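Local coordinates for archaeal flagellar ATP-binding protein FlaH (Methanocaldococcus jannaschii DSM 2661, PDB 4WIA) that probably binds and hydrolyses ATP as a P-loop NTPase-type accessory component of the archaellum, the archaeal flagellum, at residues D14-R19 / Q45-G50; A7-S12 / K18-G23. All coordinates share one frame; numbering follows the deposited sequence.

Interaction 1: D14-R19 / Q45-G50; sequences DDLDKR and QRLAYG. With SO4 (sulfate ion), chain H.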
loop_
_atom_site.group_PDB
_atom_site.type_symbol
_atom_site.label_atom_id
_atom_site.label_comp_id
_atom_site.label_asym_id
_atom_site.label_seq_id
_atom_site.Cartn_x
_atom_site.Cartn_y
_atom_site.Cartn_z
ATOM N N ASP A 14 5.117 -4.737 -12.540
ATOM C CA ASP A 14 4.776 -5.835 -13.379
ATOM C C ASP A 14 3.313 -6.186 -13.205
ATOM O O ASP A 14 2.644 -5.676 -12.346
ATOM C CB ASP A 14 5.692 -7.073 -13.162
ATOM C CG ASP A 14 5.516 -7.738 -11.808
ATOM O OD1 ASP A 14 4.356 -8.005 -11.394
ATOM O OD2 ASP A 14 6.568 -8.053 -11.155
ATOM N N ASP A 15 2.829 -7.062 -14.052
ATOM C CA ASP A 15 1.444 -7.556 -13.945
ATOM C C ASP A 15 1.369 -9.059 -13.566
ATOM O O ASP A 15 0.447 -9.755 -13.931
ATOM C CB ASP A 15 0.702 -7.254 -15.269
ATOM C CG ASP A 15 1.221 -8.072 -16.451
ATOM O OD1 ASP A 15 2.214 -8.788 -16.354
ATOM O OD2 ASP A 15 0.555 -8.107 -17.473
ATOM N N LEU A 16 2.314 -9.535 -12.779
ATOM C CA LEU A 16 2.307 -10.936 -12.343
ATOM C C LEU A 16 1.018 -11.297 -11.597
ATOM O O LEU A 16 0.509 -12.399 -11.766
ATOM C CB LEU A 16 3.492 -11.266 -11.471
ATOM C CG LEU A 16 3.638 -12.769 -11.122
ATOM C CD1 LEU A 16 3.818 -13.644 -12.353
ATOM C CD2 LEU A 16 4.786 -13.008 -10.177
ATOM N N ASP A 17 0.458 -10.358 -10.840
ATOM C CA ASP A 17 -0.823 -10.561 -10.182
ATOM C C ASP A 17 -1.932 -10.946 -11.126
ATOM O O ASP A 17 -2.772 -11.769 -10.777
ATOM C CB ASP A 17 -1.267 -9.317 -9.394
ATOM C CG ASP A 17 -1.493 -8.135 -10.267
ATOM O OD1 ASP A 17 -0.558 -7.707 -10.945
ATOM O OD2 ASP A 17 -2.623 -7.644 -10.353
ATOM N N LYS A 18 -1.982 -10.357 -12.322
ATOM C CA LYS A 18 -3.034 -10.706 -13.271
ATOM C C LYS A 18 -2.797 -12.098 -13.799
ATOM O O LYS A 18 -3.720 -12.828 -14.031
ATOM C CB LYS A 18 -3.103 -9.758 -14.481
ATOM C CG LYS A 18 -3.309 -8.290 -14.146
ATOM C CD LYS A 18 -4.483 -8.079 -13.182
ATOM C CE LYS A 18 -4.795 -6.576 -12.966
ATOM N NZ LYS A 18 -3.570 -5.942 -12.390
ATOM N N ARG A 19 -1.562 -12.449 -14.038
ATOM C CA ARG A 19 -1.283 -13.711 -14.687
ATOM C C ARG A 19 -1.431 -14.916 -13.823
ATOM O O ARG A 19 -1.535 -16.009 -14.343
ATOM C CB ARG A 19 0.123 -13.685 -15.205
ATOM C CG ARG A 19 0.294 -12.544 -16.157
ATOM C CD ARG A 19 1.714 -12.508 -16.558
ATOM N NE ARG A 19 1.890 -11.303 -17.347
ATOM C CZ ARG A 19 1.673 -11.191 -18.633
ATOM N NH1 ARG A 19 1.229 -12.198 -19.361
ATOM N NH2 ARG A 19 1.871 -10.034 -19.184
ATOM N N GLN A 45 11.612 -14.806 -4.510
ATOM C CA GLN A 45 11.978 -13.441 -4.072
ATOM C C GLN A 45 10.972 -12.395 -4.518
ATOM O O GLN A 45 10.579 -11.554 -3.716
ATOM C CB GLN A 45 13.375 -13.128 -4.565
ATOM C CG GLN A 45 14.405 -13.859 -3.752
ATOM C CD GLN A 45 15.716 -14.109 -4.460
ATOM O OE1 GLN A 45 16.065 -13.473 -5.468
ATOM N NE2 GLN A 45 16.507 -15.040 -3.879
ATOM N N ARG A 46 10.520 -12.499 -5.778
ATOM C CA ARG A 46 9.449 -11.627 -6.291
ATOM C C ARG A 46 8.164 -11.827 -5.484
ATOM O O ARG A 46 7.470 -10.848 -5.116
ATOM C CB ARG A 46 9.177 -11.907 -7.768
ATOM C CG ARG A 46 7.814 -11.421 -8.288
ATOM C CD ARG A 46 7.731 -9.895 -8.289
ATOM N NE ARG A 46 6.437 -9.400 -8.769
ATOM C CZ ARG A 46 5.329 -9.297 -8.041
ATOM N NH1 ARG A 46 5.300 -9.708 -6.785
ATOM N NH2 ARG A 46 4.242 -8.779 -8.574
ATOM N N LEU A 47 7.825 -13.087 -5.245
ATOM C CA LEU A 47 6.598 -13.345 -4.465
ATOM C C LEU A 47 6.718 -12.779 -3.065
ATOM O O LEU A 47 5.814 -12.112 -2.568
ATOM C CB LEU A 47 6.312 -14.835 -4.437
ATOM C CG LEU A 47 5.853 -15.336 -5.810
ATOM C CD1 LEU A 47 5.800 -16.850 -5.851
ATOM C CD2 LEU A 47 4.488 -14.753 -6.198
ATOM N N ALA A 48 7.867 -13.033 -2.412
ATOM C CA ALA A 48 8.092 -12.507 -1.078
ATOM C C ALA A 48 8.008 -10.998 -1.020
ATOM O O ALA A 48 7.343 -10.438 -0.163
ATOM C CB ALA A 48 9.444 -12.981 -0.546
ATOM N N TYR A 49 8.667 -10.310 -1.949
ATOM C CA TYR A 49 8.552 -8.838 -1.998
ATOM C C TYR A 49 7.130 -8.347 -2.198
ATOM O O TYR A 49 6.707 -7.400 -1.542
ATOM C CB TYR A 49 9.470 -8.283 -3.074
ATOM C CG TYR A 49 9.639 -6.769 -3.040
ATOM C CD1 TYR A 49 10.346 -6.170 -2.032
ATOM C CD2 TYR A 49 9.051 -5.954 -3.999
ATOM C CE1 TYR A 49 10.472 -4.809 -1.972
ATOM C CE2 TYR A 49 9.192 -4.566 -3.960
ATOM C CZ TYR A 49 9.903 -4.011 -2.950
ATOM O OH TYR A 49 10.024 -2.680 -2.928
ATOM N N GLY A 50 6.380 -8.975 -3.116
ATOM C CA GLY A 50 4.944 -8.654 -3.305
ATOM C C GLY A 50 4.117 -8.783 -2.027
ATOM O O GLY A 50 3.470 -7.852 -1.616
HETATM S S SO4 H . -0.723 -10.148 -22.207
HETATM O O1 SO4 H . -0.883 -9.450 -23.493
HETATM O O2 SO4 H . -2.045 -10.699 -21.679
HETATM O O3 SO4 H . 0.274 -11.206 -22.446
HETATM O O4 SO4 H . -0.150 -9.109 -21.319
#

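Interaction 2: A7-S12 / K18-G23; sequences ARIDLS and KRIGGG. With SO4 (sulfate ion), chain D; SO4 (sulfate ion), chain H.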
loop_
_atom_site.group_PDB
_atom_site.type_symbol
_atom_site.label_atom_id
_atom_site.label_comp_id
_atom_site.label_asym_id
_atom_site.label_seq_id
_atom_site.Cartn_x
_atom_site.Cartn_y
_atom_site.Cartn_z
ATOM N N ALA A 7 -4.379 -13.733 -1.289
ATOM C CA ALA A 7 -3.292 -12.945 -0.845
ATOM C C ALA A 7 -2.677 -12.179 -2.030
ATOM O O ALA A 7 -2.368 -12.773 -3.042
ATOM C CB ALA A 7 -2.249 -13.833 -0.229
ATOM N N ARG A 8 -2.492 -10.879 -1.852
ATOM C CA ARG A 8 -2.021 -9.991 -2.908
ATOM C C ARG A 8 -0.531 -9.853 -2.985
ATOM O O ARG A 8 0.176 -9.832 -1.979
ATOM C CB ARG A 8 -2.677 -8.688 -2.720
ATOM C CG ARG A 8 -4.192 -8.844 -2.834
ATOM C CD ARG A 8 -4.789 -7.558 -3.319
ATOM N NE ARG A 8 -5.063 -7.612 -4.768
ATOM C CZ ARG A 8 -5.287 -6.545 -5.523
ATOM N NH1 ARG A 8 -5.226 -5.328 -4.980
ATOM N NH2 ARG A 8 -5.517 -6.683 -6.834
ATOM N N ILE A 9 -0.050 -9.902 -4.200
ATOM C CA ILE A 9 1.343 -9.800 -4.501
ATOM C C ILE A 9 1.627 -8.608 -5.469
ATOM O O ILE A 9 2.748 -8.493 -5.989
ATOM C CB ILE A 9 1.864 -11.095 -5.154
ATOM C CG1 ILE A 9 1.016 -11.464 -6.360
ATOM C CG2 ILE A 9 1.842 -12.237 -4.168
ATOM C CD1 ILE A 9 1.811 -11.826 -7.584
ATOM N N ASP A 10 0.661 -7.723 -5.624
ATOM C CA ASP A 10 0.713 -6.678 -6.623
ATOM C C ASP A 10 1.877 -5.733 -6.506
ATOM O O ASP A 10 2.104 -5.190 -5.474
ATOM C CB ASP A 10 -0.506 -5.792 -6.473
ATOM C CG ASP A 10 -1.776 -6.539 -6.380
ATOM O OD1 ASP A 10 -1.825 -7.699 -6.017
ATOM O OD2 ASP A 10 -2.770 -5.929 -6.655
ATOM N N LEU A 11 2.538 -5.472 -7.616
ATOM C CA LEU A 11 3.468 -4.380 -7.748
ATOM C C LEU A 11 3.191 -3.531 -8.970
ATOM O O LEU A 11 2.685 -4.009 -9.990
ATOM C CB LEU A 11 4.878 -4.966 -7.880
ATOM C CG LEU A 11 5.380 -5.865 -6.767
ATOM C CD1 LEU A 11 6.775 -6.337 -7.088
ATOM C CD2 LEU A 11 5.421 -5.131 -5.448
ATOM N N SER A 12 3.585 -2.265 -8.904
ATOM C CA SER A 12 3.422 -1.400 -10.025
ATOM C C SER A 12 4.178 -1.914 -11.254
ATOM O O SER A 12 3.700 -1.780 -12.371
ATOM C CB SER A 12 3.900 0.014 -9.702
ATOM O OG SER A 12 3.065 0.692 -8.791
ATOM N N LYS A 18 -1.982 -10.357 -12.322
ATOM C CA LYS A 18 -3.034 -10.706 -13.271
ATOM C C LYS A 18 -2.797 -12.098 -13.799
ATOM O O LYS A 18 -3.720 -12.828 -14.031
ATOM C CB LYS A 18 -3.103 -9.758 -14.481
ATOM C CG LYS A 18 -3.309 -8.290 -14.146
ATOM C CD LYS A 18 -4.483 -8.079 -13.182
ATOM C CE LYS A 18 -4.795 -6.576 -12.966
ATOM N NZ LYS A 18 -3.570 -5.942 -12.390
ATOM N N ARG A 19 -1.562 -12.449 -14.038
ATOM C CA ARG A 19 -1.283 -13.711 -14.687
ATOM C C ARG A 19 -1.431 -14.916 -13.823
ATOM O O ARG A 19 -1.535 -16.009 -14.343
ATOM C CB ARG A 19 0.123 -13.685 -15.205
ATOM C CG ARG A 19 0.294 -12.544 -16.157
ATOM C CD ARG A 19 1.714 -12.508 -16.558
ATOM N NE ARG A 19 1.890 -11.303 -17.347
ATOM C CZ ARG A 19 1.673 -11.191 -18.633
ATOM N NH1 ARG A 19 1.229 -12.198 -19.361
ATOM N NH2 ARG A 19 1.871 -10.034 -19.184
ATOM N N ILE A 20 -1.416 -14.722 -12.505
ATOM C CA ILE A 20 -1.750 -15.803 -11.566
ATOM C C ILE A 20 -3.210 -15.709 -11.098
ATOM O O ILE A 20 -3.641 -16.485 -10.231
ATOM C CB ILE A 20 -0.861 -15.810 -10.373
ATOM C CG1 ILE A 20 -1.036 -14.547 -9.547
ATOM C CG2 ILE A 20 0.568 -16.003 -10.825
ATOM C CD1 ILE A 20 -0.296 -14.661 -8.233
ATOM N N GLY A 21 -3.996 -14.868 -11.780
ATOM C CA GLY A 21 -5.467 -14.848 -11.634
ATOM C C GLY A 21 -5.926 -13.917 -10.551
ATOM O O GLY A 21 -7.077 -13.989 -10.176
ATOM N N GLY A 22 -5.051 -13.017 -10.084
ATOM C CA GLY A 22 -5.422 -12.000 -9.094
ATOM C C GLY A 22 -4.560 -11.970 -7.860
ATOM O O GLY A 22 -4.448 -10.942 -7.207
ATOM N N GLY A 23 -4.002 -13.127 -7.480
ATOM C CA GLY A 23 -3.271 -13.273 -6.252
ATOM C C GLY A 23 -3.025 -14.743 -5.978
ATOM O O GLY A 23 -3.340 -15.600 -6.808
HETATM S S SO4 D . 6.613 -1.308 -7.204
HETATM O O1 SO4 D . 6.812 0.147 -7.378
HETATM O O2 SO4 D . 6.811 -1.993 -8.502
HETATM O O3 SO4 D . 7.588 -1.827 -6.219
HETATM O O4 SO4 D . 5.238 -1.563 -6.718
HETATM S S SO4 H . -0.723 -10.148 -22.207
HETATM O O1 SO4 H . -0.883 -9.450 -23.493
HETATM O O2 SO4 H . -2.045 -10.699 -21.679
HETATM O O3 SO4 H . 0.274 -11.206 -22.446
HETATM O O4 SO4 H . -0.150 -9.109 -21.319
#

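Interaction 1: D14-R19 / Q45-G50
Asp14 and Arg46 approach from opposite directions, the carboxylate lying at the guanidinium's edge, and so fasten the short helix 16-19 to helix 40-53, which follows the Walker A loop in this P-loop NTPase fold. The pair is a worked example of a side-on, two-nitrogen salt bridge. Arg46 NE reaches Asp14 OD2 at 2.7 Å, while NH2 bonds OD1 at 2.9 Å in a nearly straight line. Both oxygens use their syn lone pairs, and the two planes lie only 20° apart. Arg46 can present this edge because its chain turns about the CB-CG bond (chi2 67°), after CG has set out anti to the backbone N.

Asp14 OD1 has a second donor. Leu16 N comes to it from above the carboxylate plane at 2.9 Å, which closes an Asx turn just ahead of the helix and fixes how the carboxylate is rotated. Two donors on one oxygen and one on the other would be expected to favour the ionised form. Leu16 also brings the apolar part: its CD2 sits over one face of the guanidinium, toward the rim, and lies 3.9 Å from Arg46 CG. The two side chains run antiparallel past one another. Arg46 is further enclosed by Leu11 and by Ile225 of strand 224-227. Beyond it, the methyl Leu16 CD2 looks across to Leu47 CD2 at 4.4 Å.

Interaction 2: A7-S12 / K18-G23
Ser12 N donates to O4 of a bound sulfate at 2.8 Å, at the end of segment 7-12 that faces the second subunit. There Ser12 OG bonds Lys84 NZ and Tyr56 O of that subunit. Across the contact itself there is no hydrogen bond, and the side chains meet through isoleucines. Ile9 and Ile20 reach toward each other tip to tip, CD1 to CD1 at 3.6 Å; in Ile9, a chi1 of 53° sets CG1 between the backbone N and the carbonyl carbon, the branch that carries the touching methyl. Further along, backbone lies against backbone, Ala7 O being 3.4 Å from Gly23 CA, and a CB on Gly23 would collide with that oxygen. Gly22 O stands near the plane of the Arg8 guanidinium, at its edge, but too far from NE to bond.

Arg19, its chain extended from CG to NE, points out to a second sulfate, with a weak bond from NH2 to O4 at 3.1 Å and another from NH1 to O3. Arg19 NE bonds Asp15 OD1 at 2.7 Å. Replaced by an alanine, Arg19 would probably leave Asp15 without its charged mate and the sulfate without both weak bonds. Gly21 N bonds Lys18 O at 3.1 Å, and Gly22 N returns to Asp17 O, with Gly21 at positive phi: a Schellman motif that ends helix 16-19 and leads into strand 24-25, antiparallel partner of strand 6-7.

Interactions 1 and 2 take opposite ends of one short helix: 14-19 with 45-50 secures its start, and 7-12 with 18-23 accompanies its finish, sharing Lys18 and Arg19. Both are largely buried, yet their chemistry differs. The first, nearer the chain centre, rests on a charged pair to the helix behind the P-loop and touches no other subunit. The second relies on methyls and close glycine backbone. The sulfate at Arg19 is common to both, whereas the one at Ser12, with the neighbouring subunit, is peculiar to interaction 2. Arg46 joins them, its NH1 placed 2.9 Å from Ile9 O in a probable hydrogen bond, while Leu11 CD1 packs on its CZ.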